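Glutathione S-transferase-3 (Necator americanus, PDB 3W8S) probably catalyses the conjugation of glutathione with electrophilic compounds, releasing a halide from halogenated substrates, as a sigma-class enzyme of hookworm detoxification. Local coordinates at residues I18-V23 with P192-W197; N100-F105 with E123-A128; F135-L140 with F178-A183; H3-Y8 with E28-R33. All coordinates share one frame; numbering follows the deposited sequence.

Contact 1: residues I18-V23 with P192-W197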
# COMPACT_ATOMS: atom_id res chain seq x y z
N ILE A 18 14.08 0.68 -3.30
CA ILE A 18 14.16 1.53 -4.49
C ILE A 18 15.65 1.62 -4.95
O ILE A 18 15.92 1.49 -6.16
CB ILE A 18 13.61 2.94 -4.21
CG1 ILE A 18 12.07 2.88 -3.91
CG2 ILE A 18 13.88 3.89 -5.39
CD1 ILE A 18 11.62 4.02 -2.97
N ARG A 19 16.59 1.87 -4.02
CA ARG A 19 18.05 1.91 -4.35
C ARG A 19 18.52 0.60 -4.96
O ARG A 19 19.27 0.59 -5.97
CB ARG A 19 18.84 2.15 -3.06
CG ARG A 19 18.50 3.51 -2.44
CD ARG A 19 19.51 3.80 -1.36
NE ARG A 19 19.22 5.04 -0.58
CZ ARG A 19 18.81 5.06 0.71
NH1 ARG A 19 18.56 3.92 1.38
NH2 ARG A 19 18.58 6.29 1.30
N GLN A 20 18.04 -0.51 -4.38
CA GLN A 20 18.47 -1.83 -4.90
C GLN A 20 17.91 -2.13 -6.30
O GLN A 20 18.57 -2.85 -7.09
CB GLN A 20 18.08 -2.95 -3.94
CG GLN A 20 18.76 -2.76 -2.60
CD GLN A 20 18.45 -3.85 -1.62
OE1 GLN A 20 17.75 -4.81 -1.97
NE2 GLN A 20 19.03 -3.77 -0.37
N ILE A 21 16.71 -1.62 -6.61
CA ILE A 21 16.19 -1.74 -7.98
C ILE A 21 17.06 -0.98 -9.01
O ILE A 21 17.42 -1.54 -10.06
CB ILE A 21 14.72 -1.34 -8.11
CG1 ILE A 21 13.83 -2.29 -7.26
CG2 ILE A 21 14.29 -1.40 -9.59
CD1 ILE A 21 12.51 -1.62 -6.84
N PHE A 22 17.45 0.23 -8.66
CA PHE A 22 18.43 1.00 -9.50
C PHE A 22 19.72 0.21 -9.61
O PHE A 22 20.27 0.09 -10.72
CB PHE A 22 18.73 2.38 -8.91
CG PHE A 22 17.66 3.39 -9.15
CD1 PHE A 22 17.29 3.73 -10.45
CD2 PHE A 22 17.04 4.04 -8.09
CE1 PHE A 22 16.24 4.66 -10.68
CE2 PHE A 22 16.02 4.98 -8.31
CZ PHE A 22 15.64 5.33 -9.62
N VAL A 23 20.19 -0.34 -8.49
CA VAL A 23 21.43 -1.17 -8.51
C VAL A 23 21.35 -2.34 -9.52
O VAL A 23 22.22 -2.48 -10.44
CB VAL A 23 21.85 -1.65 -7.11
CG1 VAL A 23 22.92 -2.73 -7.21
CG2 VAL A 23 22.35 -0.47 -6.29
N PRO A 192 25.00 -10.96 -7.62
CA PRO A 192 26.30 -10.24 -7.50
C PRO A 192 26.16 -8.70 -7.41
O PRO A 192 26.90 -8.08 -6.63
CB PRO A 192 27.07 -10.60 -8.83
CG PRO A 192 26.42 -11.87 -9.30
CD PRO A 192 24.94 -11.82 -8.84
N ALA A 193 25.25 -8.11 -8.20
CA ALA A 193 25.00 -6.68 -8.09
C ALA A 193 24.53 -6.28 -6.65
O ALA A 193 24.98 -5.31 -6.06
CB ALA A 193 23.98 -6.25 -9.13
N LEU A 194 23.57 -7.03 -6.09
CA LEU A 194 23.14 -6.68 -4.70
C LEU A 194 24.18 -6.86 -3.67
O LEU A 194 24.29 -6.13 -2.67
CB LEU A 194 22.00 -7.62 -4.24
CG LEU A 194 20.66 -7.49 -4.89
CD1 LEU A 194 19.58 -8.14 -3.90
CD2 LEU A 194 20.45 -5.99 -4.97
N LYS A 195 24.88 -7.97 -3.82
CA LYS A 195 25.91 -8.30 -2.84
C LYS A 195 26.96 -7.18 -2.76
O LYS A 195 27.43 -6.79 -1.67
CB LYS A 195 26.52 -9.67 -3.26
CG LYS A 195 27.67 -10.14 -2.36
CD LYS A 195 28.09 -11.52 -2.88
CE LYS A 195 28.74 -12.37 -1.81
NZ LYS A 195 30.08 -11.79 -1.69
N LYS A 196 27.36 -6.65 -3.91
CA LYS A 196 28.33 -5.55 -3.93
C LYS A 196 27.73 -4.25 -3.37
O LYS A 196 28.38 -3.48 -2.67
CB LYS A 196 28.81 -5.34 -5.40
CG LYS A 196 29.67 -4.09 -5.67
CD LYS A 196 31.18 -4.23 -5.59
CE LYS A 196 31.93 -2.95 -6.12
NZ LYS A 196 32.38 -2.83 -7.58
N TRP A 197 26.43 -4.01 -3.65
CA TRP A 197 25.81 -2.82 -3.07
C TRP A 197 25.74 -2.94 -1.54
O TRP A 197 26.08 -2.03 -0.79
CB TRP A 197 24.38 -2.59 -3.67
CG TRP A 197 23.55 -1.60 -2.83
CD1 TRP A 197 22.44 -1.87 -2.08
CD2 TRP A 197 23.81 -0.20 -2.70
NE1 TRP A 197 21.97 -0.71 -1.49
CE2 TRP A 197 22.80 0.33 -1.84
CE3 TRP A 197 24.82 0.66 -3.20
CZ2 TRP A 197 22.73 1.71 -1.51
CZ3 TRP A 197 24.81 2.08 -2.79
CH2 TRP A 197 23.76 2.56 -1.98
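Val-23 and Trp-197 carry this helix-to-helix contact, which joins the thioredoxin-like N-terminal domain of the glutathione transferase fold to its all-helical C-terminal domain. The axes approach to 9.7 Å and cross at 127°, closer to perpendicular than to antiparallel. Both methyls of Val-23 are used. CG2 lies over one face of the indole, 4.2 Å from the centroid of the five-membered ring of Trp-197 and displaced toward its rim, a CH-pi contact. CG1 turns to the backbone of the last helix and rests 3.5 Å from the carbonyl O of Ala-193, with Trp-197 CB close by. The indole gets there because its CG stands anti to the backbone N (chi1 164°), which swings the ring out across helix 16-25. Two extended side chains one turn earlier meet the indole with their aliphatic parts: Gln-20 CG approaches Trp-197 CD1 at 3.8 Å, and Arg-19 CD approaches Trp-197 CZ2 at the same distance. Leu-194 extends the patch, its CD2 packing against CB of Gln-20 and its side chain also touching Leu-158 of helix 155-170. In the second shell, Glu-16 accepts hydrogen bonds from both Trp-197 NE1 and Gln-20 NE2 through OE2, while its OE1 pairs with Arg-19 NH1. Gln-20 NE2 also donates to Glu-162 OE1. The guanidinium is also held by Asp-31, whose OD1 forms a salt bridge with Arg-19 NE.

Contact 2: residues N100-F105 with E123-A128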
# COMPACT_ATOMS: atom_id res chain seq x y z
N ASN A 100 3.46 -2.47 9.72
CA ASN A 100 2.53 -1.75 10.60
C ASN A 100 2.26 -2.55 11.90
O ASN A 100 2.15 -1.97 12.95
CB ASN A 100 1.22 -1.35 9.83
CG ASN A 100 1.47 -0.19 8.80
OD1 ASN A 100 2.33 0.67 9.02
ND2 ASN A 100 0.73 -0.18 7.68
N GLU A 101 2.20 -3.88 11.82
CA GLU A 101 1.88 -4.66 12.97
C GLU A 101 3.06 -4.63 14.01
O GLU A 101 2.82 -4.61 15.21
CB GLU A 101 1.55 -6.10 12.57
CG GLU A 101 1.20 -6.98 13.73
CD GLU A 101 0.96 -8.45 13.32
OE1 GLU A 101 1.05 -8.79 12.12
OE2 GLU A 101 0.69 -9.28 14.19
N ILE A 102 4.29 -4.60 13.55
CA ILE A 102 5.41 -4.60 14.47
C ILE A 102 5.88 -3.18 14.86
O ILE A 102 6.94 -3.03 15.46
CB ILE A 102 6.54 -5.43 13.93
CG1 ILE A 102 7.09 -4.78 12.64
CG2 ILE A 102 6.02 -6.85 13.64
CD1 ILE A 102 8.40 -5.41 12.18
N ARG A 103 5.12 -2.17 14.50
CA ARG A 103 5.41 -0.79 14.88
C ARG A 103 5.85 -0.63 16.35
O ARG A 103 6.88 -0.00 16.57
CB ARG A 103 4.17 0.09 14.67
CG ARG A 103 4.49 1.57 14.86
CD ARG A 103 3.32 2.46 14.49
NE ARG A 103 3.79 3.84 14.42
CZ ARG A 103 3.73 4.70 15.43
NH1 ARG A 103 3.20 4.33 16.59
NH2 ARG A 103 4.19 5.93 15.28
N PRO A 104 5.09 -1.17 17.33
CA PRO A 104 5.44 -1.01 18.74
C PRO A 104 6.86 -1.52 19.02
O PRO A 104 7.61 -0.90 19.80
CB PRO A 104 4.43 -1.92 19.48
CG PRO A 104 3.24 -1.95 18.59
CD PRO A 104 3.87 -2.01 17.20
N PHE A 105 7.24 -2.63 18.38
CA PHE A 105 8.58 -3.17 18.49
C PHE A 105 9.55 -2.24 17.82
O PHE A 105 10.64 -1.91 18.39
CB PHE A 105 8.69 -4.59 17.90
CG PHE A 105 10.10 -5.08 17.66
CD1 PHE A 105 10.88 -5.59 18.72
CD2 PHE A 105 10.59 -5.13 16.42
CE1 PHE A 105 12.15 -6.07 18.51
CE2 PHE A 105 11.88 -5.61 16.17
CZ PHE A 105 12.68 -6.09 17.22
N GLU A 123 6.72 -10.89 22.09
CA GLU A 123 5.27 -10.81 22.00
C GLU A 123 4.76 -10.18 20.74
O GLU A 123 3.66 -10.43 20.35
CB GLU A 123 4.68 -9.99 23.17
CG GLU A 123 4.95 -10.62 24.50
CD GLU A 123 4.22 -9.94 25.68
OE1 GLU A 123 3.39 -9.03 25.49
OE2 GLU A 123 4.46 -10.41 26.80
N VAL A 124 5.53 -9.29 20.14
CA VAL A 124 5.03 -8.55 18.97
C VAL A 124 5.82 -8.99 17.71
O VAL A 124 5.24 -9.45 16.73
CB VAL A 124 5.10 -7.01 19.14
CG1 VAL A 124 4.68 -6.29 17.84
CG2 VAL A 124 4.15 -6.56 20.27
N PHE A 125 7.13 -8.86 17.73
CA PHE A 125 7.87 -9.08 16.54
C PHE A 125 7.85 -10.55 16.05
O PHE A 125 7.52 -10.88 14.88
CB PHE A 125 9.32 -8.61 16.71
CG PHE A 125 10.14 -8.84 15.47
CD1 PHE A 125 9.90 -8.09 14.30
CD2 PHE A 125 11.09 -9.82 15.43
CE1 PHE A 125 10.62 -8.29 13.10
CE2 PHE A 125 11.82 -10.05 14.22
CZ PHE A 125 11.58 -9.27 13.05
N LEU A 126 8.29 -11.47 16.91
CA LEU A 126 8.40 -12.84 16.45
C LEU A 126 7.03 -13.52 16.08
O LEU A 126 6.95 -14.18 15.08
CB LEU A 126 9.20 -13.71 17.48
CG LEU A 126 10.73 -13.42 17.40
CD1 LEU A 126 11.53 -13.92 18.66
CD2 LEU A 126 11.35 -13.87 16.07
N PRO A 127 5.96 -13.30 16.88
CA PRO A 127 4.62 -13.78 16.46
C PRO A 127 4.17 -13.14 15.13
O PRO A 127 3.56 -13.82 14.34
CB PRO A 127 3.66 -13.33 17.62
CG PRO A 127 4.64 -13.34 18.85
CD PRO A 127 5.93 -12.71 18.23
N ALA A 128 4.41 -11.83 14.93
CA ALA A 128 4.04 -11.23 13.63
C ALA A 128 4.85 -11.86 12.50
O ALA A 128 4.24 -12.13 11.48
CB ALA A 128 4.26 -9.70 13.63
O HOH W 1 2.23 -10.47 10.41
O HOH W 2 2.26 -9.92 16.78
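Phe-105 and Phe-125 both hold CG anti to the backbone N, which brings their rings together as an offset stack between the helical region 100-105 and helix 117-143. The centroids are 4.7 Å apart and the planes 25° from parallel. The overlap is displaced enough that CB of Phe-125, rather than its ring, sits over the middle of the Phe-105 ring, 3.7 Å from the centroid in a CH-pi contact. Ile-102 places CG1 between its backbone N and carbonyl carbon (chi1 65°); its side chain then runs alongside Phe-125, and CD1 meets the edge of that ring in plane, 3.7 Å from CD1 of Phe-125. The other branch, Ile-102 CG2, presses on CB of Ala-128 at 3.3 Å, a tight carbon pair.

Ile-102 marks the junction of two helices: it is the first residue to leave helix 82-101 and the N-cap of helix 103-109. Val-124 CG1 fits against this turn, 3.6 Å from the carbonyl O of Glu-101. Phe-98 and Phe-167, the latter edge-to-face with Phe-125, extend the aromatic cluster toward helices 82-101 and 155-170.

Glu-101 lays its carboxylate across the methyl of Ala-128 and reaches the backbone through two waters. One donates to Glu-101 OE1 and Ala-128 O, the other to Glu-101 OE2 and Val-124 O. Lys-131 adds a salt bridge at OE2. The contact thus pairs an apolar, aromatic interior with a hydrated polar edge, where the lysine and waters probably favour a charged carboxylate.

Contact 3: residues F135-L140 with F178-A183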
# COMPACT_ATOMS: atom_id res chain seq x y z
N PHE A 135 2.97 -17.14 5.45
CA PHE A 135 2.36 -16.85 4.11
C PHE A 135 3.42 -16.80 3.01
O PHE A 135 3.13 -17.24 1.91
CB PHE A 135 1.59 -15.51 4.13
CG PHE A 135 0.41 -15.52 5.09
CD1 PHE A 135 -0.46 -16.61 5.11
CD2 PHE A 135 0.16 -14.43 5.94
CE1 PHE A 135 -1.55 -16.65 5.99
CE2 PHE A 135 -0.96 -14.43 6.81
CZ PHE A 135 -1.78 -15.54 6.84
N MET A 136 4.57 -16.19 3.28
CA MET A 136 5.62 -16.10 2.23
C MET A 136 6.11 -17.50 1.87
O MET A 136 6.39 -17.79 0.68
CB MET A 136 6.82 -15.28 2.70
CG MET A 136 6.49 -13.78 2.95
SD MET A 136 5.77 -12.97 1.47
CE MET A 136 3.96 -13.18 1.75
N THR A 137 6.29 -18.35 2.89
CA THR A 137 6.66 -19.75 2.60
C THR A 137 5.65 -20.51 1.72
O THR A 137 6.06 -21.31 0.87
CB THR A 137 6.90 -20.56 3.91
OG1 THR A 137 7.88 -19.87 4.72
CG2 THR A 137 7.40 -22.02 3.57
N ASN A 138 4.35 -20.27 1.88
CA ASN A 138 3.37 -20.93 0.95
C ASN A 138 3.65 -20.47 -0.49
O ASN A 138 3.53 -21.24 -1.43
CB ASN A 138 1.95 -20.50 1.26
CG ASN A 138 1.50 -20.94 2.61
OD1 ASN A 138 2.10 -21.84 3.24
ND2 ASN A 138 0.42 -20.28 3.12
N PHE A 139 3.97 -19.18 -0.68
CA PHE A 139 4.35 -18.74 -2.06
C PHE A 139 5.60 -19.49 -2.56
O PHE A 139 5.63 -19.94 -3.68
CB PHE A 139 4.58 -17.24 -2.19
CG PHE A 139 3.34 -16.46 -2.37
CD1 PHE A 139 2.86 -16.21 -3.65
CD2 PHE A 139 2.66 -15.91 -1.27
CE1 PHE A 139 1.74 -15.44 -3.84
CE2 PHE A 139 1.53 -15.13 -1.43
CZ PHE A 139 1.06 -14.87 -2.73
N LEU A 140 6.61 -19.64 -1.73
CA LEU A 140 7.87 -20.28 -2.16
C LEU A 140 7.66 -21.78 -2.43
O LEU A 140 8.27 -22.31 -3.38
CB LEU A 140 8.94 -20.12 -1.07
CG LEU A 140 9.43 -18.67 -0.82
CD1 LEU A 140 10.39 -18.66 0.35
CD2 LEU A 140 10.12 -18.15 -2.12
N PHE A 178 11.72 -21.69 9.63
CA PHE A 178 11.49 -21.20 8.31
C PHE A 178 12.75 -21.35 7.41
O PHE A 178 13.35 -20.34 6.96
CB PHE A 178 11.02 -19.72 8.39
CG PHE A 178 9.74 -19.56 9.16
CD1 PHE A 178 8.53 -19.94 8.59
CD2 PHE A 178 9.78 -19.11 10.48
CE1 PHE A 178 7.35 -19.84 9.34
CE2 PHE A 178 8.61 -18.98 11.23
CZ PHE A 178 7.39 -19.33 10.63
N PRO A 179 13.05 -22.61 7.05
CA PRO A 179 14.25 -22.83 6.29
C PRO A 179 14.09 -22.32 4.85
O PRO A 179 15.10 -21.91 4.30
CB PRO A 179 14.44 -24.36 6.36
CG PRO A 179 13.05 -24.92 6.69
CD PRO A 179 12.42 -23.85 7.53
N GLU A 180 12.87 -22.33 4.25
CA GLU A 180 12.65 -21.71 2.92
C GLU A 180 12.94 -20.21 2.93
O GLU A 180 13.51 -19.69 2.00
CB GLU A 180 11.23 -21.99 2.33
CG GLU A 180 10.94 -23.49 2.07
CD GLU A 180 10.46 -24.24 3.33
OE1 GLU A 180 10.51 -23.72 4.49
OE2 GLU A 180 10.05 -25.39 3.14
N ILE A 181 12.49 -19.52 3.98
CA ILE A 181 12.76 -18.08 4.09
C ILE A 181 14.28 -17.83 4.15
O ILE A 181 14.80 -16.90 3.47
CB ILE A 181 12.06 -17.40 5.30
CG1 ILE A 181 10.52 -17.59 5.24
CG2 ILE A 181 12.43 -15.90 5.37
CD1 ILE A 181 9.85 -16.98 3.98
N LYS A 182 15.00 -18.64 4.92
CA LYS A 182 16.47 -18.46 5.00
C LYS A 182 17.08 -18.70 3.64
O LYS A 182 17.89 -17.87 3.21
CB LYS A 182 17.12 -19.36 6.08
CG LYS A 182 18.56 -18.96 6.38
CD LYS A 182 19.14 -19.83 7.48
CE LYS A 182 20.67 -19.69 7.45
NZ LYS A 182 21.15 -20.16 8.75
N ALA A 183 16.74 -19.81 2.96
CA ALA A 183 17.28 -20.06 1.62
C ALA A 183 16.97 -18.91 0.60
O ALA A 183 17.78 -18.61 -0.28
CB ALA A 183 16.83 -21.44 1.06
O HOH W 3 10.19 -21.22 5.40
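Thr-137 and Ile-181 meet where two helices of the C-terminal domain of the glutathione transferase fold cross: the long helix 117-143 and helix 179-189, whose N-cap position is Phe-178. The axes come within 9.5 Å at an angle of 72°, steep enough to confine the contact to a short patch.

The tight part is mostly apolar and centres on the end of Ile-181. Its chain bends at chi2 (-61°), turning CD1 back toward helix 117-143, where it packs 3.7 Å from CB of Met-136 and 4.0 Å from CD1 of Leu-140. Its CG1 lies 3.5 Å from Thr-137 OG1. Leu-140 CD1 also lies over the start of helix 179-189, near the carbonyl O of Glu-180. Met-136 lends only the base of its side chain here, since the rest leads off and touches Phe-48 of the second subunit. Leu-160 of helix 155-170 backs both Met-136 and Ile-181.

The looser side is polar and bridged by water. Glu-180 folds at chi2 (83°), and its carboxylate lies against the methyl of Thr-137, OE1 being 3.7 Å from CG2. A single water links the helices: it donates to Thr-137 OG1 and to Glu-180 OE1, and accepts from the backbone N of Ile-181 in the first turn of its helix. The same water lies in plane at the edge of the Phe-178 ring. Thr-137 OG1 is tied to its own helix as well, through a hydrogen bond with the carbonyl O of Phe-133.

Contact 4: residues H3-Y8 with E28-R33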
# COMPACT_ATOMS: atom_id res chain seq x y z
N HIS A 3 16.66 11.64 -16.06
CA HIS A 3 17.43 11.77 -14.80
C HIS A 3 16.56 11.38 -13.56
O HIS A 3 15.41 11.80 -13.44
CB HIS A 3 18.02 13.20 -14.65
CG HIS A 3 19.01 13.56 -15.71
ND1 HIS A 3 20.33 13.13 -15.68
CD2 HIS A 3 18.88 14.28 -16.86
CE1 HIS A 3 20.96 13.60 -16.75
NE2 HIS A 3 20.11 14.30 -17.47
N TYR A 4 17.15 10.62 -12.64
CA TYR A 4 16.49 10.15 -11.40
C TYR A 4 17.15 10.75 -10.19
O TYR A 4 18.41 10.67 -10.01
CB TYR A 4 16.59 8.63 -11.30
CG TYR A 4 15.83 7.89 -12.39
CD1 TYR A 4 14.45 7.80 -12.34
CD2 TYR A 4 16.51 7.32 -13.51
CE1 TYR A 4 13.74 7.14 -13.35
CE2 TYR A 4 15.80 6.64 -14.50
CZ TYR A 4 14.42 6.57 -14.43
OH TYR A 4 13.68 5.93 -15.43
N LYS A 5 16.34 11.27 -9.30
CA LYS A 5 16.87 11.72 -7.99
C LYS A 5 16.04 11.03 -6.95
O LYS A 5 14.84 11.07 -7.04
CB LYS A 5 16.63 13.22 -7.79
CG LYS A 5 17.44 14.12 -8.75
CD LYS A 5 17.14 15.58 -8.37
CE LYS A 5 17.40 16.51 -9.56
NZ LYS A 5 16.87 17.89 -9.29
N LEU A 6 16.65 10.43 -5.95
CA LEU A 6 15.86 9.82 -4.89
C LEU A 6 16.24 10.55 -3.59
O LEU A 6 17.42 10.60 -3.25
CB LEU A 6 16.17 8.33 -4.74
CG LEU A 6 15.52 7.57 -3.53
CD1 LEU A 6 14.02 7.46 -3.85
CD2 LEU A 6 16.17 6.18 -3.33
N THR A 7 15.27 11.11 -2.87
CA THR A 7 15.53 11.80 -1.59
C THR A 7 14.95 11.02 -0.39
O THR A 7 13.76 10.58 -0.41
CB THR A 7 14.94 13.20 -1.61
OG1 THR A 7 15.46 13.90 -2.76
CG2 THR A 7 15.25 13.94 -0.33
N TYR A 8 15.81 10.79 0.58
CA TYR A 8 15.42 10.15 1.77
C TYR A 8 16.27 10.78 2.89
O TYR A 8 16.99 11.75 2.66
CB TYR A 8 15.65 8.60 1.65
CG TYR A 8 14.98 7.84 2.80
CD1 TYR A 8 13.58 7.95 3.02
CD2 TYR A 8 15.73 7.01 3.68
CE1 TYR A 8 12.94 7.29 4.07
CE2 TYR A 8 15.11 6.33 4.71
CZ TYR A 8 13.71 6.49 4.89
OH TYR A 8 13.04 5.80 5.86
N GLU A 28 22.04 4.83 -13.09
CA GLU A 28 22.57 5.80 -12.16
C GLU A 28 21.45 6.75 -11.68
O GLU A 28 20.50 7.07 -12.41
CB GLU A 28 23.72 6.60 -12.83
CG GLU A 28 23.21 7.41 -13.98
CD GLU A 28 24.27 8.33 -14.60
OE1 GLU A 28 25.45 7.92 -14.73
OE2 GLU A 28 23.90 9.46 -14.98
N TYR A 29 21.58 7.19 -10.43
CA TYR A 29 20.58 8.12 -9.86
C TYR A 29 21.29 8.91 -8.79
O TYR A 29 22.30 8.43 -8.26
CB TYR A 29 19.36 7.33 -9.26
CG TYR A 29 19.71 6.58 -8.02
CD1 TYR A 29 20.46 5.39 -8.12
CD2 TYR A 29 19.34 7.06 -6.73
CE1 TYR A 29 20.86 4.66 -6.98
CE2 TYR A 29 19.71 6.35 -5.60
CZ TYR A 29 20.48 5.18 -5.72
OH TYR A 29 20.84 4.46 -4.60
N GLU A 30 20.79 10.11 -8.44
CA GLU A 30 21.33 10.84 -7.30
C GLU A 30 20.69 10.31 -6.01
O GLU A 30 19.44 10.42 -5.84
CB GLU A 30 21.04 12.36 -7.38
CG GLU A 30 21.82 13.11 -8.48
CD GLU A 30 21.34 14.59 -8.64
OE1 GLU A 30 20.45 15.13 -7.92
OE2 GLU A 30 21.91 15.29 -9.47
N ASP A 31 21.51 9.76 -5.12
CA ASP A 31 21.02 9.22 -3.87
C ASP A 31 21.13 10.32 -2.81
O ASP A 31 22.17 10.42 -2.17
CB ASP A 31 21.92 8.07 -3.43
CG ASP A 31 21.29 7.19 -2.36
OD1 ASP A 31 20.03 7.23 -2.11
OD2 ASP A 31 22.08 6.45 -1.70
N ILE A 32 20.08 11.12 -2.63
CA ILE A 32 20.13 12.34 -1.80
C ILE A 32 19.69 11.98 -0.39
O ILE A 32 18.65 11.29 -0.22
CB ILE A 32 19.20 13.39 -2.39
CG1 ILE A 32 19.71 13.80 -3.80
CG2 ILE A 32 19.07 14.59 -1.44
CD1 ILE A 32 18.68 14.54 -4.60
N ARG A 33 20.49 12.35 0.61
CA ARG A 33 20.24 11.88 1.95
C ARG A 33 20.24 13.14 2.83
O ARG A 33 21.26 13.77 3.01
CB ARG A 33 21.31 10.87 2.41
CG ARG A 33 21.10 9.46 1.82
CD ARG A 33 22.30 8.56 2.13
NE ARG A 33 22.22 7.31 1.35
CZ ARG A 33 22.14 6.10 1.89
NH1 ARG A 33 22.15 5.96 3.23
NH2 ARG A 33 22.07 5.02 1.08
O HOH W 4 19.81 9.43 -13.25
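Ile-32 and Leu-6, with Tyr-4 next, contribute much of the buried surface between these parallel strands, the two strands of a beta-alpha-beta unit in the thioredoxin-like domain. Ile-32 uses both backbone groups toward strand 4-9: its N donates to Leu-6 O at 2.8 Å, nearly straight along the carbonyl, and its O accepts from Tyr-8 N at 3.0 Å. Its side chain lies on the face shared with Lys-5, Thr-7 and Glu-30, where CD1 spans from Thr-7 OG1, at 3.8 Å, to CB of Lys-5. On that face Lys-5 and Glu-30 run side by side, with Lys-5 NZ in a salt bridge to Glu-55. Leu-6 points to the other face; its N donates to Glu-30 O in an almost linear bond of 2.8 Å (176°), and its CB rests 4.0 Å from CD2 of the Tyr-29 ring. Tyr-4 accepts from Glu-30 N through its carbonyl O, and its CB packs on CB of Tyr-29 at 3.7 Å. On the Leu-6 face, Arg-33 grips Asp-31, the partner of Arg-19, side-on, NE and NH2 both reaching OD2. Helix 16-25 packs on this side: Ile-18 and Arg-19 touch Leu-6, and Phe-22 stacks on Tyr-29. Strand 30-34 is outermost in this chain's sheet, while strand 4-9 pairs on its other edge with the antiparallel strand 53-56.

From the N terminus, contact 4 closes first, pairing strands 4-9 and 30-34 around helix 16-25 as a right-handed beta-alpha-beta unit. That helix opens contact 1, so the two cross along the chain; they also touch, through Arg-19 with Asp-31 and Phe-22 with Tyr-29. Contact 1 closes only at helix 192-200, joining the N-terminal domain to the end of the C-terminal domain. Within its long loop lie contacts 2 and 3, in series and both on helix 117-143: contact 2 ties its early part to the junction of helices 82-101 and 103-109, contact 3 its later part to helix 179-189. Contacts 2 and 4 lie on opposite sides of the chain's centre.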